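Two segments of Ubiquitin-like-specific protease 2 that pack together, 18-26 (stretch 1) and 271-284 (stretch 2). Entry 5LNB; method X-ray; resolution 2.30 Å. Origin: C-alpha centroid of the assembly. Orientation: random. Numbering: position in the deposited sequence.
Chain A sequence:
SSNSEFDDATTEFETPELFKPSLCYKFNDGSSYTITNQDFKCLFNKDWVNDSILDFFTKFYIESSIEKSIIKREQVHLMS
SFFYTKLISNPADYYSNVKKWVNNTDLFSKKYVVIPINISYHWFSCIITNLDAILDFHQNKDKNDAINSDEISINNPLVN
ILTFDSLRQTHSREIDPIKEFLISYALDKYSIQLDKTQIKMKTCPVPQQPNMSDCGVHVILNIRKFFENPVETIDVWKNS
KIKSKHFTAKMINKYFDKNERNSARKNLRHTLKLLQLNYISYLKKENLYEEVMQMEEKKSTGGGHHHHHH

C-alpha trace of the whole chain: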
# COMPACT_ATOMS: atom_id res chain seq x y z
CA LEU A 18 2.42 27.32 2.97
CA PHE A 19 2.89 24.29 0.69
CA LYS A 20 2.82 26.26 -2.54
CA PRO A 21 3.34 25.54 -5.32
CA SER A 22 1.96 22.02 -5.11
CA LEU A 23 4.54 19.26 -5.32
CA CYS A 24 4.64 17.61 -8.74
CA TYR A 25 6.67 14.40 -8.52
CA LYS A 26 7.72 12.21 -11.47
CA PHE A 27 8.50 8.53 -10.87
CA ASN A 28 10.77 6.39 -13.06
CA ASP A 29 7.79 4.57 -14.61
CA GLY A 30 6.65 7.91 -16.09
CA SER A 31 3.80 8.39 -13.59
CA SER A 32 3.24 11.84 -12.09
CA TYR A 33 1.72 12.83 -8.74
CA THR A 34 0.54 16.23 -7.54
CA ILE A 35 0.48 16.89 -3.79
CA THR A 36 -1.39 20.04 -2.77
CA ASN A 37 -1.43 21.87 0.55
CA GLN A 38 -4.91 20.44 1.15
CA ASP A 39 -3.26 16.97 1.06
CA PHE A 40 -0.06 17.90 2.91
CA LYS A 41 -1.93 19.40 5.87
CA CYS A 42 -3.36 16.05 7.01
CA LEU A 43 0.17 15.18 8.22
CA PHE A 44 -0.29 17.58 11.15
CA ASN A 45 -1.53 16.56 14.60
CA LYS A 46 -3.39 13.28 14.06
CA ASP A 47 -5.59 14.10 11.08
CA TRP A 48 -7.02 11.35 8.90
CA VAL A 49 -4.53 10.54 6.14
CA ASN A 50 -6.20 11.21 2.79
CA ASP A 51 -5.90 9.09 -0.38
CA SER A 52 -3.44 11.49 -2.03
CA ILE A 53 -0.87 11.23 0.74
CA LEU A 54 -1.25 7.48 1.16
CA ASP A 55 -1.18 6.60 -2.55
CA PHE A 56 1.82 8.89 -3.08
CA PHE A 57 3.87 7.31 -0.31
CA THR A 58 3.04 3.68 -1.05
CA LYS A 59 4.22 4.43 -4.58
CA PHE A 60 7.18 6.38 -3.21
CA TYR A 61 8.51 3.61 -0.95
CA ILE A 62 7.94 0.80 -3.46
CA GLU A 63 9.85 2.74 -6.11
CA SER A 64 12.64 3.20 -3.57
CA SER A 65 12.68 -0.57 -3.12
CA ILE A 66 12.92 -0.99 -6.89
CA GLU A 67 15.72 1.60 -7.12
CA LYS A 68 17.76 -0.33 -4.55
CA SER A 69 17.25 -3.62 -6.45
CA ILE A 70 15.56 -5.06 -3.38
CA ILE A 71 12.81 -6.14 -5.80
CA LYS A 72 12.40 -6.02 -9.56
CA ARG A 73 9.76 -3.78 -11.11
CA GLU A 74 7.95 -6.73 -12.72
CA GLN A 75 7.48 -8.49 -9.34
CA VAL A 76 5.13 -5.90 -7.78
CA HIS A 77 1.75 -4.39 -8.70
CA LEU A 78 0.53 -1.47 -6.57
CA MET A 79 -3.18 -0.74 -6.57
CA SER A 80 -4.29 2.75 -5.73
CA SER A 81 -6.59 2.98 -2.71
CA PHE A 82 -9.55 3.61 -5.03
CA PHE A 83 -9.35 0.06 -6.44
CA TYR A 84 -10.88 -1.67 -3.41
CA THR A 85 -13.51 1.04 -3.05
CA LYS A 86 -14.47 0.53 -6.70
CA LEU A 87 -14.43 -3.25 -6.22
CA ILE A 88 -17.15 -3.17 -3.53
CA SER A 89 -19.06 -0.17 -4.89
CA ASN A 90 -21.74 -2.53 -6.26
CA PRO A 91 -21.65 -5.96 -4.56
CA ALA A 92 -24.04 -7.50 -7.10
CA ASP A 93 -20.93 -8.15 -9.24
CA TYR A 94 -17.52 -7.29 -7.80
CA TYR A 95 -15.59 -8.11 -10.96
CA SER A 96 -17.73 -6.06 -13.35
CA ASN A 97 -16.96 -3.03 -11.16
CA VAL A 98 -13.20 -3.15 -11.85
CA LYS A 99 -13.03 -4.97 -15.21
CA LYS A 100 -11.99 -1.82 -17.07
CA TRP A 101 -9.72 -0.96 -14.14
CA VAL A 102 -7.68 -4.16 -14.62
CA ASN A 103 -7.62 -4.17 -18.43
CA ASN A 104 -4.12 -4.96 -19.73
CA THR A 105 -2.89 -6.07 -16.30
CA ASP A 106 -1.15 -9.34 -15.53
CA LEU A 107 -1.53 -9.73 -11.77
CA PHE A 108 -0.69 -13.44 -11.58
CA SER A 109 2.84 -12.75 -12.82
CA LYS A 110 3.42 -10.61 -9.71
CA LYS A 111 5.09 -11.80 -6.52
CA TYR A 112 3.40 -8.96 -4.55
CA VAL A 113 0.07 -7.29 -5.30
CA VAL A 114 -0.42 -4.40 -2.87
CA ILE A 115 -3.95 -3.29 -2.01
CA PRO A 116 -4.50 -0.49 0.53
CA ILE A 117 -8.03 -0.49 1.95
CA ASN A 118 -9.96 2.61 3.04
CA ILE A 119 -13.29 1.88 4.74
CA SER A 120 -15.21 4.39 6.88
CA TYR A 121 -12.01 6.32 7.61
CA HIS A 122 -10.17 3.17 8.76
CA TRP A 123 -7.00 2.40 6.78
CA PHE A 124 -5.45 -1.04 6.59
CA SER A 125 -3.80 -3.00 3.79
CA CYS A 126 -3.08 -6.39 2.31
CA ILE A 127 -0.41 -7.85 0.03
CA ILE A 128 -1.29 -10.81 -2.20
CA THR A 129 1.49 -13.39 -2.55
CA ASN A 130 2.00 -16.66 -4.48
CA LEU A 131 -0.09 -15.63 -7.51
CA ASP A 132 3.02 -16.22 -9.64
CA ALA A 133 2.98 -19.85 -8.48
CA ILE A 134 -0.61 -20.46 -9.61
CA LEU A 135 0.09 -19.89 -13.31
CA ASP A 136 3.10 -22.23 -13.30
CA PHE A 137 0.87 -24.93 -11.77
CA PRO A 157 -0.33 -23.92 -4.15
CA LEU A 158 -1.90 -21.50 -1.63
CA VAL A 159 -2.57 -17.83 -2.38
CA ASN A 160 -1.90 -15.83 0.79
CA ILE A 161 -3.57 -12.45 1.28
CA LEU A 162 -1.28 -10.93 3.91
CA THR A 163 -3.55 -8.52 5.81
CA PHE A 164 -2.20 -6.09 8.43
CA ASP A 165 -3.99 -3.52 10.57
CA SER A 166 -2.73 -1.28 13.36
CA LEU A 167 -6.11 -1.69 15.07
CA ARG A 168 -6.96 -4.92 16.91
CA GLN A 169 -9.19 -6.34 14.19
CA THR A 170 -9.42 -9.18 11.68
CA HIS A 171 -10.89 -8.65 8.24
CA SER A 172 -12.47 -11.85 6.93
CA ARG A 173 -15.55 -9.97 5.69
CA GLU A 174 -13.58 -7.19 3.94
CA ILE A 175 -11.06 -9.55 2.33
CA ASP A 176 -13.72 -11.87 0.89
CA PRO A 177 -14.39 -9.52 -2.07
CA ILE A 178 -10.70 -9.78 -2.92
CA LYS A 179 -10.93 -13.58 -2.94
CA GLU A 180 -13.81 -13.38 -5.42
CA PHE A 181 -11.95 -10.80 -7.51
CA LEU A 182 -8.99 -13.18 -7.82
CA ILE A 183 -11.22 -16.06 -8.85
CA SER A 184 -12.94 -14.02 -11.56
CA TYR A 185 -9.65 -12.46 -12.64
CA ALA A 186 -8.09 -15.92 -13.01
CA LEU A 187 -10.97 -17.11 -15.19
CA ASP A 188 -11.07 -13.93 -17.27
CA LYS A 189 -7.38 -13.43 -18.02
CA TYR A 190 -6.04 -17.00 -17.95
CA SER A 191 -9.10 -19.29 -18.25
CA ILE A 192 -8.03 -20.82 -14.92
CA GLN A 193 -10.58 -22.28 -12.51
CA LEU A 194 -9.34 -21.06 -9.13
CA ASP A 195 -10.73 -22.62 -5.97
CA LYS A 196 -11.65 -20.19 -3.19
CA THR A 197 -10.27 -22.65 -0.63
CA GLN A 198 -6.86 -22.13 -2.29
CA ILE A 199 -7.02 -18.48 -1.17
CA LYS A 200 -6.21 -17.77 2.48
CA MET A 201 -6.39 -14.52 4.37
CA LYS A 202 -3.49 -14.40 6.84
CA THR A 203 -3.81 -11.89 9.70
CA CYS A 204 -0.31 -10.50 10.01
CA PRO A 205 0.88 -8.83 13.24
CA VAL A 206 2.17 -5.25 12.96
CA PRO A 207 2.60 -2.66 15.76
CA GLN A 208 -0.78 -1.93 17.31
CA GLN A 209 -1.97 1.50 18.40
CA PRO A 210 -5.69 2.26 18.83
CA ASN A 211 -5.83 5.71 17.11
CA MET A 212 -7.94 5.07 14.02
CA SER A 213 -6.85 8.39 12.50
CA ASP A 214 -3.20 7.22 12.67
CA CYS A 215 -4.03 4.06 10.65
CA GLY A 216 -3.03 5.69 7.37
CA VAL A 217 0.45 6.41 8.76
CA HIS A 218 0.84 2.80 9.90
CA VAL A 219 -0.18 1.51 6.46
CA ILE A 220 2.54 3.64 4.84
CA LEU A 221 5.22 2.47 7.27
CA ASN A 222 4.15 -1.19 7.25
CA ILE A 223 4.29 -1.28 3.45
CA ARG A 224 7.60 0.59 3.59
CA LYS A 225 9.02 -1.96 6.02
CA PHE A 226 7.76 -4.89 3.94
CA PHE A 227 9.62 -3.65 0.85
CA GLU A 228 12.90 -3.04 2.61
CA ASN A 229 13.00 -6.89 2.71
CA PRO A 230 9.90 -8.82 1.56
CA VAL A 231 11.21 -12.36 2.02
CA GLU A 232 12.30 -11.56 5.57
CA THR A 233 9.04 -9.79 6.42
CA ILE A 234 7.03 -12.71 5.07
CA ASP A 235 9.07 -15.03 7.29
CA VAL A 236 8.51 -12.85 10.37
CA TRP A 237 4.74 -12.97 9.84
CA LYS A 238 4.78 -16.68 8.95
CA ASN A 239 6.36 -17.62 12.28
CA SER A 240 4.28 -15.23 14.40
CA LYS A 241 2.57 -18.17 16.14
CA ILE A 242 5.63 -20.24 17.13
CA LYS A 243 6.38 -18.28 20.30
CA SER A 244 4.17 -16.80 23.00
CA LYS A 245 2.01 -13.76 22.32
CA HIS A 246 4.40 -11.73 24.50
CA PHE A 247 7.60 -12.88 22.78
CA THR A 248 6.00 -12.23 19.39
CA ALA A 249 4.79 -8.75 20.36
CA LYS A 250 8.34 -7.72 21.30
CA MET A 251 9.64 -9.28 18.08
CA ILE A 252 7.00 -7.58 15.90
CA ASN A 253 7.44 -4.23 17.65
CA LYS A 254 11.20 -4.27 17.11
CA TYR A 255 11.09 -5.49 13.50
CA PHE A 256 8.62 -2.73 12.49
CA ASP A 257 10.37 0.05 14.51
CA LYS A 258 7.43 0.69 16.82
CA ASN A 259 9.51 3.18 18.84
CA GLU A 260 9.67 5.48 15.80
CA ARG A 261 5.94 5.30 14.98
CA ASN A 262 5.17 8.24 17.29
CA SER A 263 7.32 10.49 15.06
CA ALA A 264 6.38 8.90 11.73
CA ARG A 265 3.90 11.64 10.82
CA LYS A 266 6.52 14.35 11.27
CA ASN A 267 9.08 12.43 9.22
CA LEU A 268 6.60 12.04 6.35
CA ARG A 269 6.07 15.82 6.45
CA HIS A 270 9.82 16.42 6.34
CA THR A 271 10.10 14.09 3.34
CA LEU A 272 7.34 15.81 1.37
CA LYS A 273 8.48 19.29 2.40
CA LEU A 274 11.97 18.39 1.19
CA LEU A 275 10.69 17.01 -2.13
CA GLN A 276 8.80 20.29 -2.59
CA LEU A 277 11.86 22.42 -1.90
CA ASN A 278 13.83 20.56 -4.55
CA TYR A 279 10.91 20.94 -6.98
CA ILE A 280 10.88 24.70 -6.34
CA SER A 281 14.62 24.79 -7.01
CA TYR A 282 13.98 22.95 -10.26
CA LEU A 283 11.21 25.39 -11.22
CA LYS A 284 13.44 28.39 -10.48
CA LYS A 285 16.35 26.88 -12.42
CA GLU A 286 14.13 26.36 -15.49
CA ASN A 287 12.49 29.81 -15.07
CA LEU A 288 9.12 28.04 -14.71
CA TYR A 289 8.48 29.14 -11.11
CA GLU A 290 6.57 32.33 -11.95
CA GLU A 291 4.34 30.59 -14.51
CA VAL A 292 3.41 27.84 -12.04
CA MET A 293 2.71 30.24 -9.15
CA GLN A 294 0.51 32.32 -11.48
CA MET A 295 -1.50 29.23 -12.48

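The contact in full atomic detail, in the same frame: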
# COMPACT_ATOMS: atom_id res chain seq x y z
N LEU A 18 2.38 27.23 4.42
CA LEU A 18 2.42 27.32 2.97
C LEU A 18 3.09 26.09 2.36
O LEU A 18 4.23 25.74 2.71
CB LEU A 18 3.16 28.59 2.53
CG LEU A 18 2.67 29.95 3.06
CD1 LEU A 18 3.59 31.07 2.60
CD2 LEU A 18 1.23 30.24 2.65
N PHE A 19 2.37 25.41 1.47
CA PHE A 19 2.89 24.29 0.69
C PHE A 19 2.56 24.59 -0.77
O PHE A 19 1.74 23.91 -1.40
CB PHE A 19 2.30 22.96 1.15
CG PHE A 19 2.99 21.75 0.57
CD1 PHE A 19 4.18 21.29 1.10
CD2 PHE A 19 2.42 21.06 -0.49
CE1 PHE A 19 4.80 20.17 0.59
CE2 PHE A 19 3.05 19.93 -1.01
CZ PHE A 19 4.24 19.49 -0.48
N LYS A 20 3.20 25.63 -1.30
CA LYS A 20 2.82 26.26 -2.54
C LYS A 20 4.10 26.69 -3.24
O LYS A 20 4.94 27.37 -2.63
CB LYS A 20 1.91 27.46 -2.26
CG LYS A 20 0.96 27.83 -3.37
CD LYS A 20 0.16 29.07 -2.99
CE LYS A 20 -0.19 29.93 -4.21
NZ LYS A 20 -0.87 31.20 -3.82
N PRO A 21 4.29 26.32 -4.51
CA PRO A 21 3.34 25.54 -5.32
C PRO A 21 3.17 24.09 -4.86
O PRO A 21 3.92 23.58 -4.03
CB PRO A 21 3.96 25.59 -6.71
CG PRO A 21 5.42 25.73 -6.47
CD PRO A 21 5.54 26.60 -5.25
N SER A 22 2.16 23.43 -5.41
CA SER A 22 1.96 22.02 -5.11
C SER A 22 3.15 21.21 -5.62
O SER A 22 3.73 21.51 -6.67
CB SER A 22 0.67 21.52 -5.74
OG SER A 22 -0.42 22.34 -5.35
N LEU A 23 3.51 20.18 -4.87
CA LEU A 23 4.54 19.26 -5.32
C LEU A 23 4.06 18.47 -6.53
O LEU A 23 2.97 17.89 -6.51
CB LEU A 23 4.94 18.31 -4.19
CG LEU A 23 5.81 17.12 -4.59
CD1 LEU A 23 7.13 17.59 -5.20
CD2 LEU A 23 6.03 16.21 -3.39
N CYS A 24 4.87 18.45 -7.57
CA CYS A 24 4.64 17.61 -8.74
C CYS A 24 5.83 16.65 -8.84
O CYS A 24 6.95 17.08 -9.10
CB CYS A 24 4.49 18.46 -10.00
SG CYS A 24 4.01 17.51 -11.43
N TYR A 25 5.59 15.37 -8.60
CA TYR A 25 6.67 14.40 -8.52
C TYR A 25 6.54 13.38 -9.65
O TYR A 25 5.45 12.85 -9.89
CB TYR A 25 6.67 13.70 -7.16
CG TYR A 25 7.96 12.99 -6.88
CD1 TYR A 25 8.11 11.62 -7.14
CD2 TYR A 25 9.05 13.68 -6.37
CE1 TYR A 25 9.30 10.97 -6.88
CE2 TYR A 25 10.24 13.04 -6.11
CZ TYR A 25 10.36 11.69 -6.36
OH TYR A 25 11.57 11.09 -6.10
N LYS A 26 7.65 13.11 -10.32
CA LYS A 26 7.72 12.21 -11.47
C LYS A 26 8.49 10.96 -11.10
O LYS A 26 9.68 11.04 -10.76
CB LYS A 26 8.39 12.92 -12.65
CG LYS A 26 9.60 13.79 -12.23
CD LYS A 26 10.35 14.37 -13.43
CE LYS A 26 11.47 15.34 -13.01
NZ LYS A 26 10.97 16.70 -12.60
N THR A 271 9.79 14.64 4.65
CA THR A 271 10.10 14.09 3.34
C THR A 271 9.40 14.87 2.23
O THR A 271 10.03 15.28 1.25
CB THR A 271 9.71 12.61 3.28
OG1 THR A 271 10.48 11.86 4.23
CG2 THR A 271 9.95 12.06 1.87
N LEU A 272 8.08 15.06 2.37
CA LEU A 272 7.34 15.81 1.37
C LEU A 272 7.86 17.23 1.26
O LEU A 272 8.19 17.71 0.16
CB LEU A 272 5.85 15.81 1.73
CG LEU A 272 5.04 14.63 1.22
CD1 LEU A 272 3.58 14.78 1.64
CD2 LEU A 272 5.16 14.55 -0.31
N LYS A 273 7.96 17.93 2.39
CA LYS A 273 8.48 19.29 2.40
C LYS A 273 9.80 19.37 1.64
O LYS A 273 10.02 20.28 0.84
CB LYS A 273 8.65 19.77 3.84
CG LYS A 273 8.96 21.26 3.95
CD LYS A 273 7.87 22.07 3.26
CE LYS A 273 8.33 23.46 2.89
NZ LYS A 273 7.31 24.14 2.05
N LEU A 274 10.69 18.40 1.87
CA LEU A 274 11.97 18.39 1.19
C LEU A 274 11.80 18.19 -0.31
O LEU A 274 12.42 18.89 -1.12
CB LEU A 274 12.85 17.30 1.80
CG LEU A 274 14.33 17.16 1.42
CD1 LEU A 274 14.92 18.50 0.99
CD2 LEU A 274 15.08 16.60 2.62
N LEU A 275 10.96 17.22 -0.71
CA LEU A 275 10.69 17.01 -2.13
C LEU A 275 10.14 18.28 -2.78
O LEU A 275 10.44 18.56 -3.95
CB LEU A 275 9.72 15.85 -2.32
CG LEU A 275 10.23 14.44 -2.00
CD1 LEU A 275 9.15 13.40 -2.26
CD2 LEU A 275 11.49 14.11 -2.80
N GLN A 276 9.34 19.05 -2.04
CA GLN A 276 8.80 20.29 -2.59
C GLN A 276 9.89 21.32 -2.78
O GLN A 276 9.95 22.00 -3.81
CB GLN A 276 7.71 20.82 -1.65
CG GLN A 276 6.77 21.81 -2.28
CD GLN A 276 6.67 23.08 -1.48
OE1 GLN A 276 7.38 23.25 -0.49
NE2 GLN A 276 5.80 23.99 -1.91
N LEU A 277 10.79 21.45 -1.80
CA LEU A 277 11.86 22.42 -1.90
C LEU A 277 12.75 22.14 -3.10
O LEU A 277 13.16 23.07 -3.81
CB LEU A 277 12.67 22.45 -0.60
CG LEU A 277 11.89 23.08 0.56
CD1 LEU A 277 12.65 22.96 1.87
CD2 LEU A 277 11.61 24.56 0.24
N ASN A 278 13.05 20.87 -3.36
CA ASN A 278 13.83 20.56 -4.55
C ASN A 278 13.05 20.89 -5.82
O ASN A 278 13.61 21.43 -6.77
CB ASN A 278 14.25 19.09 -4.53
CG ASN A 278 15.12 18.75 -3.34
OD1 ASN A 278 15.74 19.63 -2.75
ND2 ASN A 278 15.16 17.48 -2.98
N TYR A 279 11.75 20.59 -5.83
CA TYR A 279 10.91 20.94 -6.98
C TYR A 279 10.94 22.45 -7.24
O TYR A 279 11.08 22.89 -8.38
CB TYR A 279 9.49 20.46 -6.74
CG TYR A 279 8.49 20.77 -7.83
CD1 TYR A 279 8.68 20.31 -9.13
CD2 TYR A 279 7.33 21.48 -7.55
CE1 TYR A 279 7.76 20.58 -10.14
CE2 TYR A 279 6.39 21.76 -8.54
CZ TYR A 279 6.61 21.30 -9.83
OH TYR A 279 5.69 21.58 -10.81
N ILE A 280 10.79 23.25 -6.18
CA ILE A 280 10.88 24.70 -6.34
C ILE A 280 12.23 25.08 -6.94
O ILE A 280 12.31 25.92 -7.85
CB ILE A 280 10.64 25.41 -5.00
CG1 ILE A 280 9.18 25.30 -4.58
CG2 ILE A 280 11.05 26.88 -5.11
CD1 ILE A 280 8.93 25.77 -3.16
N SER A 281 13.31 24.50 -6.42
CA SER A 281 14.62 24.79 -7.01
C SER A 281 14.63 24.45 -8.49
O SER A 281 15.11 25.24 -9.31
CB SER A 281 15.72 24.02 -6.28
OG SER A 281 15.88 24.52 -4.97
N TYR A 282 14.09 23.29 -8.85
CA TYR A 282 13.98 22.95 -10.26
C TYR A 282 13.20 24.01 -11.02
O TYR A 282 13.64 24.49 -12.07
CB TYR A 282 13.33 21.57 -10.42
CG TYR A 282 12.85 21.33 -11.83
CD1 TYR A 282 13.76 21.07 -12.85
CD2 TYR A 282 11.50 21.39 -12.15
CE1 TYR A 282 13.33 20.86 -14.15
CE2 TYR A 282 11.06 21.18 -13.45
CZ TYR A 282 11.98 20.91 -14.45
OH TYR A 282 11.55 20.71 -15.75
N LEU A 283 12.03 24.41 -10.50
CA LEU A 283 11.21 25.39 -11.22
C LEU A 283 11.96 26.71 -11.39
O LEU A 283 11.85 27.35 -12.45
CB LEU A 283 9.89 25.63 -10.48
CG LEU A 283 8.85 24.50 -10.51
CD1 LEU A 283 7.63 24.85 -9.66
CD2 LEU A 283 8.43 24.17 -11.93
N LYS A 284 12.70 27.13 -10.38
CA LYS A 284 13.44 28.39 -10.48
C LYS A 284 14.63 28.27 -11.41
O LYS A 284 14.99 29.24 -12.08
CB LYS A 284 13.88 28.85 -9.09
CG LYS A 284 12.74 29.37 -8.22
CD LYS A 284 13.21 29.67 -6.81
CE LYS A 284 12.28 30.66 -6.13
NZ LYS A 284 12.64 30.84 -4.70
O HOH W 1 6.16 26.42 0.43
O HOH W 2 2.85 22.70 -9.15

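What fills the apolar centre where the strand crosses the helix almost at a right angle, 88° between their directions? Leu23 does: its CA-to-CB bond points sideways, but its chi1 t, chi2 p conformation brings the branched end down to the helix. Leu23 CD2 lies 3.6 Å from Leu272 CD2 and 3.9 Å from Leu275 CB, while Leu23 CD1 sits 4.0 Å from Tyr279 CB. Leu272, Leu275 and Tyr279 follow one another at three- and four-residue steps, so they line one face of the helix, where the leucine touches all three.

How does the apolar surface extend beyond Leu23? Along the strand, Tyr25 CE2 meets Leu275 CD2 at 3.7 Å, and Cys24 CB lies 3.5 Å from Tyr279 CZ. The Tyr279 ring carries Cys24 O over one face. Before the strand, Pro21, which follows a cis peptide bond, places CD 3.9 Å from Ile280 CG1 and CG 4.0 Å from Leu283 CD1.

Why does a glutamine suit a buried position here? Gln276 is both greasy and polar: its CG packs over the face of the Phe19 ring, 4.1 Å from the centroid, while its NE2 donates a nearly straight hydrogen bond to Pro21 O at 2.9 Å. Its other amide atom is also satisfied, since Lys273 NZ donates to Gln276 OE1 at 2.7 Å within the helix.

What finishes the polar edge? Water 1 donates to Leu18 O at 3.1 Å and weakly accepts from Gln276 NE2 at 3.4 Å, bridging the stretches. Water 2 donates to Ser22 O at 2.9 Å and makes a weak hydrogen bond with Tyr279 OH at 3.5 Å. At the far end of the strand, the long side chain of exposed Lys26 brings NZ over the face of Tyr282, 4.7 Å from the ring centroid, a cation-pi contact.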